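Long-range contacts in solute-binding protein (Thermoactinomyces vulgaris, PDB 2ZYM), which probably binds maltose-type sugars and cyclodextrins outside the cell membrane and delivers them for uptake, as solute-binding proteins of carbohydrate transporters do: residues 95-100 / 122-127; 131-136 / 244-249; 184-189 / 206-211; 235-240 / 258-263. All coordinates share one frame; numbering follows the deposited sequence.

Contact 1: 95-100 / 122-127; sequences QPIQVD and YGLPKA
Tyr122 lays its ring against the chain at Gln95 and Pro96, and this is the tight end of the contact. One ring face lies beneath CA of Pro96, while CE2 comes within 3.4 Å of Pro96 N and 3.6 Å of Pro96 CD, so that the ring packs against the peptide link as much as against the proline ring. The two side chains run side by side and point the same way. With CG of Tyr122 beside its own backbone N (chi1 -78°), the ring swings back to the neighbouring chain although CB starts away from it.

Further along, the packing is wider, with aliphatic branches laid over backbone. Ile97 turns its CG1 branch, wedged between backbone N and carbonyl carbon (chi1 54°), over the bare backbone of Gly123, with CG1 3.8 Å from Gly123 N. Its CD1 then reaches Leu124 CD2 at 4.1 Å. Met300 of helix 293-303 touches both Ile97 and Leu124.

No direct hydrogen bond joins the two segments. Instead a water near the plane of the tyrosine ring, at its edge, lies 2.8 Å from Gln95 O and close to Tyr122 O, the second approach being too short to be relied on. Beyond Ile97 the contact loosens, and the side chain of Val99 comes no nearer than 4.5 Å to any atom of 122-127. Backbone bonds from Gln95 to Leu286 and from Leu124 to Trp284 tie both segments to strand 278-287, an arrangement in keeping with the mixed sheet of one lobe in a periplasmic-binding-protein fold.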
loop_
_atom_site.group_PDB
_atom_site.type_symbol
_atom_site.label_atom_id
_atom_site.label_comp_id
_atom_site.label_asym_id
_atom_site.label_seq_id
_atom_site.Cartn_x
_atom_site.Cartn_y
_atom_site.Cartn_z
ATOM N N GLN A 95 4.836 -16.045 -12.552
ATOM C CA GLN A 95 4.800 -16.221 -14.000
ATOM C C GLN A 95 3.750 -15.289 -14.610
ATOM O O GLN A 95 2.750 -14.980 -13.958
ATOM C CB GLN A 95 4.514 -17.683 -14.366
ATOM C CG GLN A 95 3.246 -18.267 -13.747
ATOM C CD GLN A 95 2.980 -19.701 -14.175
ATOM O OE1 GLN A 95 2.962 -20.612 -13.347
ATOM N NE2 GLN A 95 2.767 -19.907 -15.472
ATOM N N PRO A 96 3.977 -14.826 -15.856
ATOM C CA PRO A 96 2.969 -13.991 -16.512
ATOM C C PRO A 96 1.637 -14.717 -16.688
ATOM O O PRO A 96 1.607 -15.948 -16.782
ATOM C CB PRO A 96 3.594 -13.670 -17.876
ATOM C CG PRO A 96 4.685 -14.646 -18.059
ATOM C CD PRO A 96 5.165 -15.026 -16.704
ATOM N N ILE A 97 0.550 -13.956 -16.720
ATOM C CA ILE A 97 -0.795 -14.525 -16.807
ATOM C C ILE A 97 -1.373 -14.410 -18.218
ATOM O O ILE A 97 -1.125 -13.431 -18.926
ATOM C CB ILE A 97 -1.750 -13.907 -15.753
ATOM C CG1 ILE A 97 -1.768 -12.378 -15.834
ATOM C CG2 ILE A 97 -1.340 -14.325 -14.351
ATOM C CD1 ILE A 97 -3.085 -11.811 -16.277
ATOM N N GLN A 98 -2.139 -15.421 -18.619
ATOM C CA GLN A 98 -2.677 -15.488 -19.976
ATOM C C GLN A 98 -4.169 -15.232 -19.974
ATOM O O GLN A 98 -4.965 -16.093 -19.586
ATOM C CB GLN A 98 -2.365 -16.836 -20.633
ATOM C CG GLN A 98 -1.034 -17.456 -20.223
ATOM C CD GLN A 98 0.128 -16.466 -20.185
ATOM O OE1 GLN A 98 0.216 -15.546 -21.000
ATOM N NE2 GLN A 98 1.026 -16.659 -19.233
ATOM N N VAL A 99 -4.530 -14.028 -20.401
ATOM C CA VAL A 99 -5.914 -13.580 -20.405
ATOM C C VAL A 99 -6.225 -12.890 -21.729
ATOM O O VAL A 99 -5.325 -12.350 -22.382
ATOM C CB VAL A 99 -6.219 -12.631 -19.211
ATOM C CG1 VAL A 99 -6.159 -13.387 -17.886
ATOM C CG2 VAL A 99 -5.267 -11.437 -19.195
ATOM N N ASP A 100 -7.495 -12.925 -22.125
ATOM C CA ASP A 100 -7.945 -12.258 -23.343
ATOM C C ASP A 100 -7.817 -10.742 -23.228
ATOM O O ASP A 100 -7.779 -10.191 -22.122
ATOM C CB ASP A 100 -9.394 -12.642 -23.666
ATOM C CG ASP A 100 -9.519 -14.047 -24.245
ATOM O OD1 ASP A 100 -8.492 -14.743 -24.415
ATOM O OD2 ASP A 100 -10.661 -14.457 -24.537
ATOM N N TYR A 122 1.505 -9.570 -14.977
ATOM C CA TYR A 122 1.687 -10.546 -13.901
ATOM C C TYR A 122 0.486 -10.716 -12.975
ATOM O O TYR A 122 0.488 -11.585 -12.104
ATOM C CB TYR A 122 2.959 -10.233 -13.107
ATOM C CG TYR A 122 4.203 -10.681 -13.835
ATOM C CD1 TYR A 122 4.870 -9.823 -14.709
ATOM C CD2 TYR A 122 4.695 -11.976 -13.676
ATOM C CE1 TYR A 122 6.004 -10.239 -15.397
ATOM C CE2 TYR A 122 5.830 -12.401 -14.355
ATOM C CZ TYR A 122 6.479 -11.527 -15.214
ATOM O OH TYR A 122 7.600 -11.944 -15.890
ATOM N N GLY A 123 -0.542 -9.901 -13.171
ATOM C CA GLY A 123 -1.748 -10.034 -12.372
ATOM C C GLY A 123 -2.932 -9.221 -12.841
ATOM O O GLY A 123 -2.842 -8.458 -13.808
ATOM N N LEU A 124 -4.046 -9.406 -12.142
ATOM C CA LEU A 124 -5.236 -8.594 -12.330
ATOM C C LEU A 124 -5.500 -7.847 -11.024
ATOM O O LEU A 124 -5.386 -8.429 -9.942
ATOM C CB LEU A 124 -6.436 -9.458 -12.735
ATOM C CG LEU A 124 -6.379 -10.210 -14.077
ATOM C CD1 LEU A 124 -7.621 -11.067 -14.260
ATOM C CD2 LEU A 124 -6.192 -9.276 -15.273
ATOM N N PRO A 125 -5.830 -6.548 -11.118
ATOM C CA PRO A 125 -5.887 -5.711 -9.924
ATOM C C PRO A 125 -7.147 -5.907 -9.085
ATOM O O PRO A 125 -8.223 -6.161 -9.627
ATOM C CB PRO A 125 -5.818 -4.292 -10.486
ATOM C CG PRO A 125 -6.354 -4.389 -11.865
ATOM C CD PRO A 125 -6.171 -5.800 -12.344
ATOM N N LYS A 126 -6.994 -5.789 -7.769
ATOM C CA LYS A 126 -8.120 -5.877 -6.837
ATOM C C LYS A 126 -8.427 -4.525 -6.219
ATOM O O LYS A 126 -9.585 -4.197 -5.954
ATOM C CB LYS A 126 -7.814 -6.860 -5.710
ATOM C CG LYS A 126 -7.443 -8.258 -6.157
ATOM C CD LYS A 126 -7.599 -9.217 -4.997
ATOM C CE LYS A 126 -6.473 -9.101 -4.003
ATOM N NZ LYS A 126 -6.764 -9.880 -2.769
ATOM N N ALA A 127 -7.374 -3.750 -5.977
ATOM C CA ALA A 127 -7.484 -2.494 -5.247
ATOM C C ALA A 127 -6.416 -1.500 -5.672
ATOM O O ALA A 127 -5.262 -1.868 -5.899
ATOM C CB ALA A 127 -7.397 -2.744 -3.743
HETATM O O HOH W 1 1.846 -13.545 -11.733
#

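Contact 2: 131-136 / 244-249; sequences VALIYN and AVINGP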
loop_
_atom_site.group_PDB
_atom_site.type_symbol
_atom_site.label_atom_id
_atom_site.label_comp_id
_atom_site.label_asym_id
_atom_site.label_seq_id
_atom_site.Cartn_x
_atom_site.Cartn_y
_atom_site.Cartn_z
ATOM N N VAL A 131 -2.841 6.783 0.698
ATOM C CA VAL A 131 -3.172 7.356 1.995
ATOM C C VAL A 131 -3.788 8.737 1.777
ATOM O O VAL A 131 -3.539 9.378 0.758
ATOM C CB VAL A 131 -1.945 7.462 2.944
ATOM C CG1 VAL A 131 -1.401 6.076 3.283
ATOM C CG2 VAL A 131 -0.860 8.360 2.355
ATOM N N ALA A 132 -4.613 9.168 2.723
ATOM C CA ALA A 132 -5.199 10.504 2.701
ATOM C C ALA A 132 -5.366 10.949 4.143
ATOM O O ALA A 132 -4.900 10.268 5.052
ATOM C CB ALA A 132 -6.536 10.490 1.978
ATOM N N LEU A 133 -6.012 12.091 4.358
ATOM C CA LEU A 133 -6.342 12.506 5.712
ATOM C C LEU A 133 -7.702 11.930 6.074
ATOM O O LEU A 133 -8.721 12.310 5.499
ATOM C CB LEU A 133 -6.330 14.033 5.863
ATOM C CG LEU A 133 -6.358 14.553 7.311
ATOM C CD1 LEU A 133 -5.019 14.338 8.014
ATOM C CD2 LEU A 133 -6.761 16.022 7.372
ATOM N N ILE A 134 -7.699 10.982 7.004
ATOM C CA ILE A 134 -8.932 10.411 7.535
ATOM C C ILE A 134 -9.168 11.060 8.891
ATOM O O ILE A 134 -8.325 10.967 9.786
ATOM C CB ILE A 134 -8.854 8.862 7.663
ATOM C CG1 ILE A 134 -8.748 8.199 6.286
ATOM C CG2 ILE A 134 -10.083 8.303 8.367
ATOM C CD1 ILE A 134 -7.378 8.197 5.713
ATOM N N TYR A 135 -10.299 11.742 9.030
ATOM C CA TYR A 135 -10.579 12.465 10.266
ATOM C C TYR A 135 -11.877 12.046 10.946
ATOM O O TYR A 135 -12.790 11.514 10.311
ATOM C CB TYR A 135 -10.500 13.987 10.062
ATOM C CG TYR A 135 -11.467 14.566 9.053
ATOM C CD1 TYR A 135 -12.657 15.168 9.463
ATOM C CD2 TYR A 135 -11.179 14.538 7.690
ATOM C CE1 TYR A 135 -13.545 15.712 8.537
ATOM C CE2 TYR A 135 -12.059 15.074 6.759
ATOM C CZ TYR A 135 -13.235 15.666 7.189
ATOM O OH TYR A 135 -14.099 16.195 6.260
ATOM N N ASN A 136 -11.925 12.280 12.253
ATOM C CA ASN A 136 -13.110 12.062 13.062
ATOM C C ASN A 136 -13.951 13.334 13.031
ATOM O O ASN A 136 -13.577 14.345 13.629
ATOM C CB ASN A 136 -12.696 11.709 14.497
ATOM C CG ASN A 136 -13.874 11.341 15.385
ATOM O OD1 ASN A 136 -14.988 11.840 15.212
ATOM N ND2 ASN A 136 -13.625 10.472 16.357
ATOM N N ALA A 244 -7.347 13.150 13.686
ATOM C CA ALA A 244 -7.016 12.841 12.300
ATOM C C ALA A 244 -5.819 11.907 12.166
ATOM O O ALA A 244 -4.859 11.992 12.937
ATOM C CB ALA A 244 -6.777 14.128 11.511
ATOM N N VAL A 245 -5.891 11.014 11.182
ATOM C CA VAL A 245 -4.754 10.171 10.813
ATOM C C VAL A 245 -4.427 10.298 9.322
ATOM O O VAL A 245 -5.269 10.716 8.521
ATOM C CB VAL A 245 -4.956 8.663 11.189
ATOM C CG1 VAL A 245 -5.185 8.488 12.696
ATOM C CG2 VAL A 245 -6.086 8.020 10.379
ATOM N N ILE A 246 -3.194 9.949 8.968
ATOM C CA ILE A 246 -2.820 9.752 7.575
ATOM C C ILE A 246 -2.800 8.243 7.344
ATOM O O ILE A 246 -1.898 7.542 7.815
ATOM C CB ILE A 246 -1.447 10.387 7.234
ATOM C CG1 ILE A 246 -1.452 11.888 7.553
ATOM C CG2 ILE A 246 -1.093 10.128 5.765
ATOM C CD1 ILE A 246 -0.066 12.544 7.555
ATOM N N ASN A 247 -3.820 7.748 6.644
ATOM C CA ASN A 247 -3.996 6.315 6.431
ATOM C C ASN A 247 -4.729 6.022 5.118
ATOM O O ASN A 247 -5.200 6.940 4.448
ATOM C CB ASN A 247 -4.737 5.685 7.623
ATOM C CG ASN A 247 -4.301 4.250 7.897
ATOM O OD1 ASN A 247 -3.476 3.689 7.177
ATOM N ND2 ASN A 247 -4.845 3.658 8.958
ATOM N N GLY A 248 -4.834 4.745 4.765
ATOM C CA GLY A 248 -5.405 4.340 3.484
ATOM C C GLY A 248 -6.800 3.746 3.556
ATOM O O GLY A 248 -7.349 3.571 4.644
ATOM N N PRO A 249 -7.380 3.418 2.386
ATOM C CA PRO A 249 -8.751 2.901 2.273
ATOM C C PRO A 249 -9.012 1.616 3.062
ATOM O O PRO A 249 -10.158 1.332 3.411
ATOM C CB PRO A 249 -8.901 2.641 0.774
ATOM C CG PRO A 249 -7.907 3.558 0.137
ATOM C CD PRO A 249 -6.739 3.542 1.063
#
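Ile134 and Val245 face each other as a hydrogen-bonded pair at the heart of an antiparallel ladder, the central two strands of a four-stranded mixed sheet in this solute-binding fold. Val245 N donates to Ile134 O at 2.8 Å in a nearly straight bond (173°), and Ile134 N returns one to Val245 O at 2.9 Å. The next such pair, Ala132 with Asn247, repeats the pattern with a longer bond from Asn247 N to Ala132 O, 3.2 Å.

Side chains fill both faces of the ladder. On the face of Leu133, Tyr135, Ala244 and Ile246, Leu133 has CG anti to its backbone N (chi1 -167°), and its CD1 leans across the strands to meet Ala244 CB at 3.9 Å. Ala244 CB also touches CB of Tyr135, whose ring leads away from the neighbouring strand. At the end of the ladder Val131 CG2 meets Ile246 CG2 at 3.8 Å. On the other face Val245 CG2 lies against CB of Ile134.

Around this pairing, Phe237 of helix 230-238 packs on both Ile134 and Val245, and Phe340 of helix 335-345 on Ala132 and Ile134; Phe179 of helix 174-183 packs on Ile246 from the opposite face. The side chain of Asn247 lies about 5 Å from a bound glucose unit, and its amide is held at both ends: ND2 bonds to Tyr255 OH and OD1 to Tyr176 OH. That same OD1 takes a further, weak bond from Gly248 N at 3.0 Å.

Contact 3: 184-189 / 206-211; sequences KGAAVF and PEAVQG
Lys184 overlaps Gln210 with its aliphatic stem, CG resting 3.7 Å from Gln210 CB, where a Schellman motif ending helix 174-183 meets the first turn of helix 206-220. Bent at chi2 (-64°), the lysine chain crosses the glutamine at a slant. Its CB sits 3.4 Å from Glu207 O, while NZ leads away to a salt bridge with Asp271.

Gly185, with positive phi, turns the chain out of the helix and lets Ala186 point its methyl at the neighbouring helix. There Ala186 CB comes to 3.6 Å from Ala208 CA and also touches Ala208 CB, a close fit of two small residues, backed by Phe181 of helix 174-183. A chi1 of 37° sets Glu207 CG 3.5 Å from Gly185 O, and the sharp bend at chi2 (-87°) then directs the carboxylate.

Direct hydrogen bonds are absent between the segments, and water links the polar groups instead. One water donates to Gly185 O and to Glu207 OE1, thereby linking the turn to the carboxylate. A second bridges the lysine carbonyl and the glutamine amide, donating at 2.6 Å to Lys184 O and at 2.6 Å to Gln210 OE1.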
loop_
_atom_site.group_PDB
_atom_site.type_symbol
_atom_site.label_atom_id
_atom_site.label_comp_id
_atom_site.label_asym_id
_atom_site.label_seq_id
_atom_site.Cartn_x
_atom_site.Cartn_y
_atom_site.Cartn_z
ATOM N N LYS A 184 9.841 18.288 -0.975
ATOM C CA LYS A 184 11.150 18.932 -1.065
ATOM C C LYS A 184 11.867 18.628 -2.380
ATOM O O LYS A 184 12.964 19.134 -2.626
ATOM C CB LYS A 184 12.025 18.527 0.128
ATOM C CG LYS A 184 11.340 18.650 1.483
ATOM C CD LYS A 184 10.975 20.089 1.811
ATOM C CE LYS A 184 10.159 20.166 3.085
ATOM N NZ LYS A 184 9.726 21.561 3.375
ATOM N N GLY A 185 11.242 17.807 -3.218
ATOM C CA GLY A 185 11.802 17.448 -4.519
ATOM C C GLY A 185 12.653 16.192 -4.496
ATOM O O GLY A 185 13.464 15.969 -5.397
ATOM N N ALA A 186 12.474 15.371 -3.463
ATOM C CA ALA A 186 13.184 14.099 -3.361
ATOM C C ALA A 186 12.455 13.003 -4.129
ATOM O O ALA A 186 11.228 13.028 -4.252
ATOM C CB ALA A 186 13.361 13.699 -1.907
ATOM N N ALA A 187 13.224 12.048 -4.642
ATOM C CA ALA A 187 12.685 10.895 -5.362
ATOM C C ALA A 187 13.345 9.615 -4.865
ATOM O O ALA A 187 14.496 9.641 -4.435
ATOM C CB ALA A 187 12.912 11.057 -6.856
ATOM N N VAL A 188 12.617 8.502 -4.919
ATOM C CA VAL A 188 13.186 7.193 -4.579
ATOM C C VAL A 188 14.291 6.842 -5.582
ATOM O O VAL A 188 15.418 6.534 -5.191
ATOM C CB VAL A 188 12.110 6.078 -4.526
ATOM C CG1 VAL A 188 12.732 4.740 -4.144
ATOM C CG2 VAL A 188 11.008 6.444 -3.537
ATOM N N PHE A 189 13.952 6.902 -6.870
ATOM C CA PHE A 189 14.924 6.745 -7.950
ATOM C C PHE A 189 14.942 7.978 -8.851
ATOM O O PHE A 189 13.904 8.601 -9.088
ATOM C CB PHE A 189 14.628 5.490 -8.776
ATOM C CG PHE A 189 14.679 4.214 -7.984
ATOM C CD1 PHE A 189 13.506 3.592 -7.567
ATOM C CD2 PHE A 189 15.899 3.631 -7.654
ATOM C CE1 PHE A 189 13.548 2.410 -6.830
ATOM C CE2 PHE A 189 15.952 2.450 -6.919
ATOM C CZ PHE A 189 14.771 1.837 -6.506
ATOM N N PRO A 206 20.260 16.091 -0.865
ATOM C CA PRO A 206 19.962 17.221 0.025
ATOM C C PRO A 206 18.463 17.430 0.260
ATOM O O PRO A 206 18.051 17.698 1.391
ATOM C CB PRO A 206 20.569 18.416 -0.717
ATOM C CG PRO A 206 21.700 17.830 -1.477
ATOM C CD PRO A 206 21.234 16.466 -1.908
ATOM N N GLU A 207 17.660 17.295 -0.794
ATOM C CA GLU A 207 16.203 17.404 -0.675
ATOM C C GLU A 207 15.605 16.301 0.201
ATOM O O GLU A 207 14.702 16.565 0.998
ATOM C CB GLU A 207 15.510 17.450 -2.047
ATOM C CG GLU A 207 16.124 16.584 -3.135
ATOM C CD GLU A 207 17.241 17.296 -3.880
ATOM O OE1 GLU A 207 16.955 18.033 -4.849
ATOM O OE2 GLU A 207 18.409 17.112 -3.500
ATOM N N ALA A 208 16.122 15.081 0.064
ATOM C CA ALA A 208 15.678 13.954 0.891
ATOM C C ALA A 208 15.967 14.198 2.371
ATOM O O ALA A 208 15.167 13.832 3.231
ATOM C CB ALA A 208 16.316 12.660 0.428
ATOM N N VAL A 209 17.107 14.825 2.656
ATOM C CA VAL A 209 17.459 15.206 4.029
ATOM C C VAL A 209 16.477 16.253 4.569
ATOM O O VAL A 209 16.110 16.212 5.747
ATOM C CB VAL A 209 18.930 15.702 4.139
ATOM C CG1 VAL A 209 19.288 16.045 5.584
ATOM C CG2 VAL A 209 19.893 14.648 3.611
ATOM N N GLN A 210 16.050 17.174 3.701
ATOM C CA GLN A 210 15.022 18.166 4.040
ATOM C C GLN A 210 13.714 17.475 4.440
ATOM O O GLN A 210 13.046 17.895 5.386
ATOM C CB GLN A 210 14.771 19.126 2.869
ATOM C CG GLN A 210 15.902 20.109 2.581
ATOM C CD GLN A 210 15.712 20.873 1.271
ATOM O OE1 GLN A 210 14.654 21.459 1.019
ATOM N NE2 GLN A 210 16.746 20.875 0.436
ATOM N N GLY A 211 13.365 16.414 3.713
ATOM C CA GLY A 211 12.185 15.608 4.022
ATOM C C GLY A 211 12.297 14.904 5.363
ATOM O O GLY A 211 11.356 14.914 6.161
HETATM O O HOH W 2 14.331 21.043 -1.487
HETATM O O HOH W 3 15.678 16.462 -7.147
#

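Contact 4: 235-240 / 258-263; sequences GLFKSG and AGINVG
The end of helix 230-238, closed by a Schellman motif at Gly240, packs against the chain that follows a second such motif at Gly259, which ends helix 252-257; from there the chain leads into strand 262-265, an outermost strand of the four-stranded sheet. Ile260, just past that turn, fills the middle of the contact. Its CD1 rests on the last helical turn, 3.4 Å from Phe237 O and 3.5 Å from Lys238 CA, so a methyl packs straight on the helix backbone.

The Phe237 ring crosses the isoleucine at a slant, CD2 3.6 Å from Ile260 CD1 and CE2 3.9 Å from Ile260 CG2. With its CG anti to the backbone N (chi1 -171°), Phe237 projects from the helix to lie under the sheet, where Asn136 also touches it. Val262 CG1 approaches more loosely at the ring edge, near its plane.

No hydrogen bond spans the two segments. Within the helix end, Ser239 OG donates to Leu236 O at 2.8 Å, from above the carbonyl plane. Nearer solvent, the chain of Lys238 bends at chi3 (-71°) and carries NZ off to a salt bridge with Asp254 on helix 252-257, a polar tie beside the apolar seam. Against the stem of that lysine Ala258 sets its methyl, with Ala258 CB 3.8 Å from both CB and CG of Lys238.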
loop_
_atom_site.group_PDB
_atom_site.type_symbol
_atom_site.label_atom_id
_atom_site.label_comp_id
_atom_site.label_asym_id
_atom_site.label_seq_id
_atom_site.Cartn_x
_atom_site.Cartn_y
_atom_site.Cartn_z
ATOM N N GLY A 235 -5.901 1.622 16.582
ATOM C CA GLY A 235 -6.546 1.424 17.886
ATOM C C GLY A 235 -6.914 2.730 18.568
ATOM O O GLY A 235 -7.988 2.850 19.167
ATOM N N LEU A 236 -6.029 3.716 18.461
ATOM C CA LEU A 236 -6.241 5.022 19.084
ATOM C C LEU A 236 -7.279 5.860 18.343
ATOM O O LEU A 236 -8.073 6.564 18.970
ATOM C CB LEU A 236 -4.913 5.779 19.233
ATOM C CG LEU A 236 -4.082 5.563 20.511
ATOM C CD1 LEU A 236 -3.849 4.091 20.863
ATOM C CD2 LEU A 236 -2.757 6.285 20.397
ATOM N N PHE A 237 -7.284 5.776 17.014
ATOM C CA PHE A 237 -8.310 6.451 16.224
ATOM C C PHE A 237 -9.680 5.824 16.491
ATOM O O PHE A 237 -10.668 6.539 16.678
ATOM C CB PHE A 237 -7.979 6.428 14.725
ATOM C CG PHE A 237 -8.894 7.285 13.893
ATOM C CD1 PHE A 237 -8.730 8.666 13.850
ATOM C CD2 PHE A 237 -9.928 6.713 13.158
ATOM C CE1 PHE A 237 -9.581 9.467 13.087
ATOM C CE2 PHE A 237 -10.782 7.500 12.393
ATOM C CZ PHE A 237 -10.609 8.882 12.356
ATOM N N LYS A 238 -9.720 4.492 16.536
ATOM C CA LYS A 238 -10.958 3.750 16.787
ATOM C C LYS A 238 -11.563 4.019 18.163
ATOM O O LYS A 238 -12.781 3.938 18.339
ATOM C CB LYS A 238 -10.736 2.248 16.604
ATOM C CG LYS A 238 -10.644 1.811 15.143
ATOM C CD LYS A 238 -10.720 0.301 14.999
ATOM C CE LYS A 238 -9.459 -0.389 15.497
ATOM N NZ LYS A 238 -9.566 -1.865 15.337
ATOM N N SER A 239 -10.703 4.336 19.129
ATOM C CA SER A 239 -11.132 4.631 20.494
ATOM C C SER A 239 -11.625 6.074 20.652
ATOM O O SER A 239 -12.027 6.480 21.745
ATOM C CB SER A 239 -9.997 4.342 21.479
ATOM O OG SER A 239 -8.916 5.236 21.280
ATOM N N GLY A 240 -11.586 6.841 19.564
ATOM C CA GLY A 240 -12.083 8.221 19.555
ATOM C C GLY A 240 -11.114 9.238 20.141
ATOM O O GLY A 240 -11.504 10.364 20.461
ATOM N N ALA A 258 -16.256 0.923 14.410
ATOM C CA ALA A 258 -15.902 1.426 15.736
ATOM C C ALA A 258 -16.691 2.701 16.071
ATOM O O ALA A 258 -16.402 3.386 17.058
ATOM C CB ALA A 258 -14.404 1.664 15.828
ATOM N N GLY A 259 -17.689 3.004 15.243
ATOM C CA GLY A 259 -18.615 4.107 15.492
ATOM C C GLY A 259 -18.120 5.500 15.147
ATOM O O GLY A 259 -18.737 6.492 15.535
ATOM N N ILE A 260 -17.012 5.589 14.417
ATOM C CA ILE A 260 -16.483 6.890 14.011
ATOM C C ILE A 260 -17.224 7.402 12.777
ATOM O O ILE A 260 -17.405 6.671 11.798
ATOM C CB ILE A 260 -14.955 6.843 13.748
ATOM C CG1 ILE A 260 -14.230 6.217 14.942
ATOM C CG2 ILE A 260 -14.401 8.245 13.484
ATOM C CD1 ILE A 260 -13.015 5.415 14.555
ATOM N N ASN A 261 -17.676 8.651 12.853
ATOM C CA ASN A 261 -18.197 9.370 11.701
ATOM C C ASN A 261 -16.983 9.842 10.904
ATOM O O ASN A 261 -16.372 10.863 11.232
ATOM C CB ASN A 261 -19.057 10.555 12.162
ATOM C CG ASN A 261 -19.784 11.254 11.016
ATOM O OD1 ASN A 261 -19.597 10.933 9.839
ATOM N ND2 ASN A 261 -20.620 12.225 11.365
ATOM N N VAL A 262 -16.629 9.086 9.868
ATOM C CA VAL A 262 -15.360 9.308 9.173
ATOM C C VAL A 262 -15.444 10.285 8.003
ATOM O O VAL A 262 -16.328 10.188 7.150
ATOM C CB VAL A 262 -14.677 7.978 8.717
ATOM C CG1 VAL A 262 -14.348 7.098 9.919
ATOM C CG2 VAL A 262 -15.532 7.221 7.713
ATOM N N GLY A 263 -14.518 11.234 7.987
ATOM C CA GLY A 263 -14.319 12.106 6.840
ATOM C C GLY A 263 -13.012 11.720 6.175
ATOM O O GLY A 263 -12.097 11.223 6.836
#

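Overall arrangement
Contacts 2 and 4 form one unit, their centres 11 Å apart and their segments alternating along the chain: strands 132-136 and 262-265 are neighbours in the same sheet, joined by a probable hydrogen bond from Tyr135 N to Gly263 O, and Phe237 and Ile260 pack on Asn136. Contact 1 closes earlier in the sequence and lies about 30 Å from contact 2 between centres, across the centre of the chain, although 122-127 runs almost directly into 131-136. Contact 3 falls within the long excursion between the strands of contact 2, centres about 23 Å apart. The chain thus passes from one sheet to another between contacts 1 and 2, consistent with the two-lobed architecture of sugar-binding proteins.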